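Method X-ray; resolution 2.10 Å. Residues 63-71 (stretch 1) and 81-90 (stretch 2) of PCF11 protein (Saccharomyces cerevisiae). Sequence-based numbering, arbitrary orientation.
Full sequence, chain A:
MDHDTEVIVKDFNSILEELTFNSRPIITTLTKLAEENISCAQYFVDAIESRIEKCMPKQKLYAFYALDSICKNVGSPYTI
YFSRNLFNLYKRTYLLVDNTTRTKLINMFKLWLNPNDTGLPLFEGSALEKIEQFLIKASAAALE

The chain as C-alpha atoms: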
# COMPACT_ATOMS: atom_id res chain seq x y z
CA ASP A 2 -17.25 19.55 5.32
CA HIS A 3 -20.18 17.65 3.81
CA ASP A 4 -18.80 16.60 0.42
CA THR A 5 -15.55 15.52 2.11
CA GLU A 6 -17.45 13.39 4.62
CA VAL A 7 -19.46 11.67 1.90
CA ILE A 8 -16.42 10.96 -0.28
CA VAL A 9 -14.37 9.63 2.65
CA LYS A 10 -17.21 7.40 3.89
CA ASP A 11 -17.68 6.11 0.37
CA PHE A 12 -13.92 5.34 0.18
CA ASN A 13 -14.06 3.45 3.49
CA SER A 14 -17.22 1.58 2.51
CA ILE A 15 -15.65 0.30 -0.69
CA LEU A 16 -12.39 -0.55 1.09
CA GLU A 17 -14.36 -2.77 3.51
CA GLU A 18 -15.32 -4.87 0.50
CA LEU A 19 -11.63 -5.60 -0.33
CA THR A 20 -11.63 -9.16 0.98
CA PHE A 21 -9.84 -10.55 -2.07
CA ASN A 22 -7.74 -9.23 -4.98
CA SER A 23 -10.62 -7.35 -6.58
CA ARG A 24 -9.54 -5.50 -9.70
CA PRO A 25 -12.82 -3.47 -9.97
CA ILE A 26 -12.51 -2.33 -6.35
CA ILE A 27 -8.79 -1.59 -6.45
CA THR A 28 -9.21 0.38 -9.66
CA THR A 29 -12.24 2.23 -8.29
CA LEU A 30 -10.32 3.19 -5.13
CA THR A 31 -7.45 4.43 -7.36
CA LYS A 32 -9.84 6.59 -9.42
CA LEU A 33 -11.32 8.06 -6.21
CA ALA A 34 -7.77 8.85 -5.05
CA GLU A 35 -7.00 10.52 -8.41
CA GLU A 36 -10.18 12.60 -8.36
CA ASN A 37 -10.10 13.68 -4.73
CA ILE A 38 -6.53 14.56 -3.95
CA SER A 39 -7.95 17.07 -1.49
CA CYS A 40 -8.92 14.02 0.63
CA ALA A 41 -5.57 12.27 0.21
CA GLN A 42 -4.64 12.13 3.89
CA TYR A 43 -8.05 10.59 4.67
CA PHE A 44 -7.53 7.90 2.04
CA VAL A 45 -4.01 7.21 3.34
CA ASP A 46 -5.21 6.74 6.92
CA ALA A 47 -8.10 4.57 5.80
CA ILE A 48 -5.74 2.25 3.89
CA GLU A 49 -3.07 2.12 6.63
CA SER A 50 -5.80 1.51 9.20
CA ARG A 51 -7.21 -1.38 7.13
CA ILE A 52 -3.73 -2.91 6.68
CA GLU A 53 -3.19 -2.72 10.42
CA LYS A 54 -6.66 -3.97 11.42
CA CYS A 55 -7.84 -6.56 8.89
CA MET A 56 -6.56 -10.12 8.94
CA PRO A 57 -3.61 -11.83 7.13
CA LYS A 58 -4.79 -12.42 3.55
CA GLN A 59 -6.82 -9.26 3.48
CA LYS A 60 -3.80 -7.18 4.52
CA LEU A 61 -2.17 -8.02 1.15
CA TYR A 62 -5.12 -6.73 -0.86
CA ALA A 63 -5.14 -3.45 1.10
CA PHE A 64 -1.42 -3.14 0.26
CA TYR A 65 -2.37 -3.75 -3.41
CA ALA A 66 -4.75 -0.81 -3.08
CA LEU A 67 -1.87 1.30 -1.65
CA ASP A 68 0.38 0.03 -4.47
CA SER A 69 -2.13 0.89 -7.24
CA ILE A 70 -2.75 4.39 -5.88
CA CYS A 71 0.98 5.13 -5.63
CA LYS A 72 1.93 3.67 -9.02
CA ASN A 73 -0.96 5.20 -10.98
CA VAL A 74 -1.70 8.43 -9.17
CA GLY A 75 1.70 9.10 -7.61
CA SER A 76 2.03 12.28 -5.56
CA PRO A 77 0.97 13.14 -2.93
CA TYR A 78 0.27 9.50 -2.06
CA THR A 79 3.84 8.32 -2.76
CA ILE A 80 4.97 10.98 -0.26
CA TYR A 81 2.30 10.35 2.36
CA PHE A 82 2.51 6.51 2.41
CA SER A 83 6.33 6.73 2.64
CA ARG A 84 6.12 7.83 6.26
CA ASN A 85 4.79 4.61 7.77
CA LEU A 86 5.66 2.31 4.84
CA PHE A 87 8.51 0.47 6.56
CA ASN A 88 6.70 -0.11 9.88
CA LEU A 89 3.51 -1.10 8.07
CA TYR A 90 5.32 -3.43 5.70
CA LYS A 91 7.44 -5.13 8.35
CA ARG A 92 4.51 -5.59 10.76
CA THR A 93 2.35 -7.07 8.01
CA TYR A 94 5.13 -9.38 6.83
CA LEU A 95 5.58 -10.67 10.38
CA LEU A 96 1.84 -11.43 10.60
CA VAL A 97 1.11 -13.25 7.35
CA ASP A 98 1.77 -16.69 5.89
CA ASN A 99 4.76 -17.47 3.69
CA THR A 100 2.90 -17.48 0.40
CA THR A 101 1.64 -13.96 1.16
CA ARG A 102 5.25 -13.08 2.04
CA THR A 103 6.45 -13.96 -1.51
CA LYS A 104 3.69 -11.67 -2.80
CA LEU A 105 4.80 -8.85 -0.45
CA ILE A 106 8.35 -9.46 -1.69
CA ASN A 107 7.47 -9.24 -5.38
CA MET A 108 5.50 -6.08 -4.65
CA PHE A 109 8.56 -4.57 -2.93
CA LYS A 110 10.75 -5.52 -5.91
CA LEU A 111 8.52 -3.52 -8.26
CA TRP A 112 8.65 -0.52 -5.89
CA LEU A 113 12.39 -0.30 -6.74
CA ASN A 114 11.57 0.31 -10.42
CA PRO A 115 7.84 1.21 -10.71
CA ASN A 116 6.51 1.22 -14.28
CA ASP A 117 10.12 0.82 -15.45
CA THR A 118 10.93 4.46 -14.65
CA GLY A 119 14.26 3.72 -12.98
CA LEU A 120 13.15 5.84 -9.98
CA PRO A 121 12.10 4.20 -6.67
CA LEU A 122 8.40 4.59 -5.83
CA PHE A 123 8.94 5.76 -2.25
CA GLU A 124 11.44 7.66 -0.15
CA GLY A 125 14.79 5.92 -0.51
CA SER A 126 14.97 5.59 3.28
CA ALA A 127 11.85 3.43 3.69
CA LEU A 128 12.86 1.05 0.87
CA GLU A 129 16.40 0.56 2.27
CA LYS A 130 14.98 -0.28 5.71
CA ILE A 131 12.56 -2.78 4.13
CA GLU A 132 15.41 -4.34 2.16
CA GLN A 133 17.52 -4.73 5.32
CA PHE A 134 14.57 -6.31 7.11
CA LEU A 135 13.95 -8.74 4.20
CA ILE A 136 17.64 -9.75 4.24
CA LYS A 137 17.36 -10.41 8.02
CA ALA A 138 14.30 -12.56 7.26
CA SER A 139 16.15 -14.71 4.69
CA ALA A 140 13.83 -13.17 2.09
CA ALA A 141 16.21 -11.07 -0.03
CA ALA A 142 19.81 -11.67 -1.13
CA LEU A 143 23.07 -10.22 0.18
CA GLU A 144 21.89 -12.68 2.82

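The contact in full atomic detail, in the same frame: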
# COMPACT_ATOMS: atom_id res chain seq x y z
N ALA A 63 -5.13 -4.87 0.71
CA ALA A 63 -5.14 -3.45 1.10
C ALA A 63 -3.81 -2.85 0.63
O ALA A 63 -3.76 -1.70 0.18
CB ALA A 63 -5.30 -3.30 2.63
N PHE A 64 -2.73 -3.62 0.75
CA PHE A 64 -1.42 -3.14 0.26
C PHE A 64 -1.47 -3.02 -1.28
O PHE A 64 -0.78 -2.18 -1.87
CB PHE A 64 -0.29 -4.09 0.67
CG PHE A 64 0.68 -3.48 1.66
CD1 PHE A 64 1.48 -2.39 1.30
CD2 PHE A 64 0.82 -4.02 2.94
CE1 PHE A 64 2.39 -1.83 2.19
CE2 PHE A 64 1.73 -3.47 3.85
CZ PHE A 64 2.52 -2.37 3.48
N TYR A 65 -2.27 -3.87 -1.94
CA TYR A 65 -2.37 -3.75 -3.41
C TYR A 65 -3.11 -2.47 -3.74
O TYR A 65 -2.84 -1.83 -4.75
CB TYR A 65 -3.07 -4.95 -4.05
CG TYR A 65 -2.24 -6.23 -4.13
CD1 TYR A 65 -0.88 -6.24 -3.82
CD2 TYR A 65 -2.83 -7.43 -4.53
CE1 TYR A 65 -0.11 -7.43 -3.93
CE2 TYR A 65 -2.08 -8.61 -4.64
CZ TYR A 65 -0.72 -8.60 -4.35
OH TYR A 65 0.01 -9.75 -4.51
N ALA A 66 -4.04 -2.07 -2.87
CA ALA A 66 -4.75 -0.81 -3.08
C ALA A 66 -3.72 0.35 -2.96
O ALA A 66 -3.68 1.26 -3.80
CB ALA A 66 -5.85 -0.65 -2.04
N LEU A 67 -2.92 0.31 -1.90
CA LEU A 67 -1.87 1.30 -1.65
C LEU A 67 -0.91 1.35 -2.85
O LEU A 67 -0.54 2.42 -3.33
CB LEU A 67 -1.08 0.90 -0.39
CG LEU A 67 0.06 1.78 0.14
CD1 LEU A 67 0.32 1.46 1.63
CD2 LEU A 67 1.34 1.55 -0.68
N ASP A 68 -0.52 0.17 -3.33
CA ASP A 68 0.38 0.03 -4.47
C ASP A 68 -0.21 0.67 -5.74
O ASP A 68 0.46 1.41 -6.44
CB ASP A 68 0.63 -1.46 -4.73
CG ASP A 68 1.61 -1.70 -5.87
OD1 ASP A 68 2.83 -1.55 -5.66
OD2 ASP A 68 1.15 -2.03 -6.98
N SER A 69 -1.47 0.36 -6.04
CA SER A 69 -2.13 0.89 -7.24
C SER A 69 -2.22 2.42 -7.19
O SER A 69 -1.88 3.10 -8.15
CB SER A 69 -3.52 0.26 -7.40
OG SER A 69 -4.19 0.75 -8.55
N ILE A 70 -2.65 2.95 -6.05
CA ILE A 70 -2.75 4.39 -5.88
C ILE A 70 -1.39 5.08 -6.07
O ILE A 70 -1.28 6.09 -6.78
CB ILE A 70 -3.34 4.73 -4.49
CG1 ILE A 70 -4.85 4.40 -4.49
CG2 ILE A 70 -3.06 6.20 -4.12
CD1 ILE A 70 -5.44 4.30 -3.09
N CYS A 71 -0.34 4.53 -5.47
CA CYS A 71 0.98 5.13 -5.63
C CYS A 71 1.55 5.04 -7.04
O CYS A 71 2.10 6.01 -7.56
CB CYS A 71 1.96 4.50 -4.64
SG CYS A 71 1.61 4.98 -2.95
N TYR A 81 3.01 10.67 1.13
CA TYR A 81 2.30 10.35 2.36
C TYR A 81 2.48 8.92 2.87
O TYR A 81 2.72 8.73 4.05
CB TYR A 81 0.81 10.65 2.21
CG TYR A 81 0.48 12.11 1.96
CD1 TYR A 81 1.49 13.08 1.93
CD2 TYR A 81 -0.83 12.51 1.74
CE1 TYR A 81 1.19 14.43 1.68
CE2 TYR A 81 -1.15 13.84 1.50
CZ TYR A 81 -0.13 14.80 1.47
OH TYR A 81 -0.45 16.11 1.20
N PHE A 82 2.34 7.91 1.99
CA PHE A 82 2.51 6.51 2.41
C PHE A 82 3.95 6.19 2.81
O PHE A 82 4.18 5.24 3.56
CB PHE A 82 2.09 5.54 1.29
CG PHE A 82 0.61 5.34 1.17
CD1 PHE A 82 -0.13 4.80 2.24
CD2 PHE A 82 -0.05 5.65 -0.02
CE1 PHE A 82 -1.51 4.57 2.13
CE2 PHE A 82 -1.42 5.42 -0.14
CZ PHE A 82 -2.16 4.88 0.93
N SER A 83 4.92 6.97 2.31
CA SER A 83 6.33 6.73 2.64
C SER A 83 6.61 6.82 4.13
O SER A 83 7.52 6.14 4.62
CB SER A 83 7.27 7.74 1.95
OG SER A 83 7.41 7.47 0.57
N ARG A 84 5.87 7.65 4.84
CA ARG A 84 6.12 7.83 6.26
C ARG A 84 6.01 6.59 7.13
O ARG A 84 6.87 6.35 7.97
CB ARG A 84 5.24 8.94 6.85
CG ARG A 84 5.56 9.18 8.33
CD ARG A 84 5.05 10.51 8.82
NE ARG A 84 5.49 11.59 7.95
CZ ARG A 84 4.85 12.75 7.85
NH1 ARG A 84 3.76 12.95 8.58
NH2 ARG A 84 5.26 13.67 6.98
N ASN A 85 4.94 5.81 6.96
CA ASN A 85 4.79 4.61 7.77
C ASN A 85 5.02 3.32 6.99
O ASN A 85 4.86 2.23 7.53
CB ASN A 85 3.40 4.58 8.45
CG ASN A 85 3.13 5.84 9.27
OD1 ASN A 85 4.04 6.43 9.84
ND2 ASN A 85 1.87 6.26 9.34
N LEU A 86 5.44 3.45 5.73
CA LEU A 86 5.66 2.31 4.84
C LEU A 86 6.48 1.18 5.45
O LEU A 86 6.06 0.04 5.45
CB LEU A 86 6.34 2.76 3.55
CG LEU A 86 6.37 1.69 2.45
CD1 LEU A 86 4.94 1.46 1.95
CD2 LEU A 86 7.29 2.14 1.30
N PHE A 87 7.66 1.50 5.96
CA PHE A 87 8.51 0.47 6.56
C PHE A 87 7.86 -0.24 7.76
O PHE A 87 7.85 -1.47 7.81
CB PHE A 87 9.85 1.06 6.99
CG PHE A 87 10.64 0.15 7.87
CD1 PHE A 87 11.09 -1.08 7.40
CD2 PHE A 87 10.94 0.53 9.18
CE1 PHE A 87 11.82 -1.94 8.22
CE2 PHE A 87 11.68 -0.32 10.02
CZ PHE A 87 12.12 -1.56 9.53
N ASN A 88 7.34 0.52 8.73
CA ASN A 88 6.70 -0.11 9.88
C ASN A 88 5.49 -0.93 9.46
O ASN A 88 5.29 -2.02 9.96
CB ASN A 88 6.27 0.93 10.93
CG ASN A 88 7.46 1.56 11.63
OD1 ASN A 88 8.57 1.06 11.54
ND2 ASN A 88 7.22 2.64 12.36
N LEU A 89 4.69 -0.39 8.55
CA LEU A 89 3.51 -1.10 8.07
C LEU A 89 3.88 -2.39 7.34
O LEU A 89 3.27 -3.43 7.55
CB LEU A 89 2.69 -0.20 7.12
CG LEU A 89 1.64 0.69 7.79
CD1 LEU A 89 0.99 1.60 6.75
CD2 LEU A 89 0.59 -0.18 8.47
N TYR A 90 4.87 -2.30 6.47
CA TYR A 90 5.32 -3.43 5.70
C TYR A 90 5.87 -4.54 6.58
O TYR A 90 5.46 -5.70 6.47
CB TYR A 90 6.37 -2.98 4.68
CG TYR A 90 6.84 -4.10 3.75
CD1 TYR A 90 7.75 -5.06 4.18
CD2 TYR A 90 6.35 -4.19 2.46
CE1 TYR A 90 8.17 -6.09 3.33
CE2 TYR A 90 6.76 -5.21 1.61
CZ TYR A 90 7.67 -6.15 2.05
OH TYR A 90 8.08 -7.14 1.20

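The two stretches belong to one chain and pack mainly through apolar side chains, with backbone atoms of Leu89 and Tyr90 also touching the Phe64 ring. No hydrogen bond crosses between them. The contact buries 363 Å², counting both sides, and every residue that takes part is buried in the structure. Stretch 1 is helical throughout. Its own backbone bonds, such as Leu67 N to Ala63 O at 3.0 Å and Cys71 N to Leu67 O at 3.0 Å, pair these backbone groups within the helix, so stretch 1 meets stretch 2 through its side chains. Leu67, Ile70 and Cys71 point toward stretch 2, and Phe64 reaches it with the end of its ring.

Stretch 2 opens with Tyr81, which is exposed and makes no contact with stretch 1. Phe82 follows, and it has the largest covered area of any residue here, 95 Å². Its CA-to-CB bond points toward stretch 1, and a chi1 of -79° (m) lays the ring among three side chains. Leu67 sits over one face. Its CG lies 3.5 Å from the centroid of the Phe82 ring, only 6° off the ring normal, which makes a well-centred CH-pi contact. Leu67 CD1 also comes within 3.4 Å of Phe82 CD1. A branched leucine suits this place because it presents C-H groups to a flat aromatic surface. Ile70 meets the ring at its edge, with CG2 4.4 Å from Phe82 CE2. Cys71 approaches obliquely. Its SG is 3.4 Å from Phe82 CD2 and 4.7 Å from the ring centroid, a sulfur-aromatic contact. The thiol is small and polarizable, so it can lie close to the ring in a buried site.

Ser83, Arg84 and Asn85 do not touch stretch 1. Asn85 is at the N-cap position of the next helix, but its side chain makes no capping bond. Its backbone does serve that helix: Leu89 N bonds to Asn85 O at 2.8 Å.

Contact resumes at Leu86. Its CA-to-CB bond points sideways, yet the end of the side chain comes nearer, with chi1 t and chi2 p. Leu86 CD1 lies 4.2 Å from Phe64 CE1, near the plane of that ring, and 4.5 Å from Leu67 CD2. This apolar methyl therefore touches both residues. Phe87 points away, and Asn88 is out of reach; both are partly exposed.

Leu89 points toward stretch 1. Its CB is 4.2 Å from Phe64 CZ, and its backbone O is 4.0 Å from Phe64 CE2, at the ring edge. Tyr90 closes the stretch. Its CA is 3.7 Å from Phe64 CZ, and its CB is 4.1 Å from the same atom. The Tyr90 hydroxyl is hydrogen-bonded elsewhere in the structure, so its polar end is satisfied.

Phe64 thus gathers Leu86, Leu89 and Tyr90 round one ring. Its chi1 of -113° falls between the usual wells. Its large apolar ring reaches across to these residues, the Phe64 CA lying 8.7 Å from the Tyr90 CA. Helices 63-71 and 86-90 run nearly antiparallel, at 154°, with their axes 13.0 Å apart at closest approach.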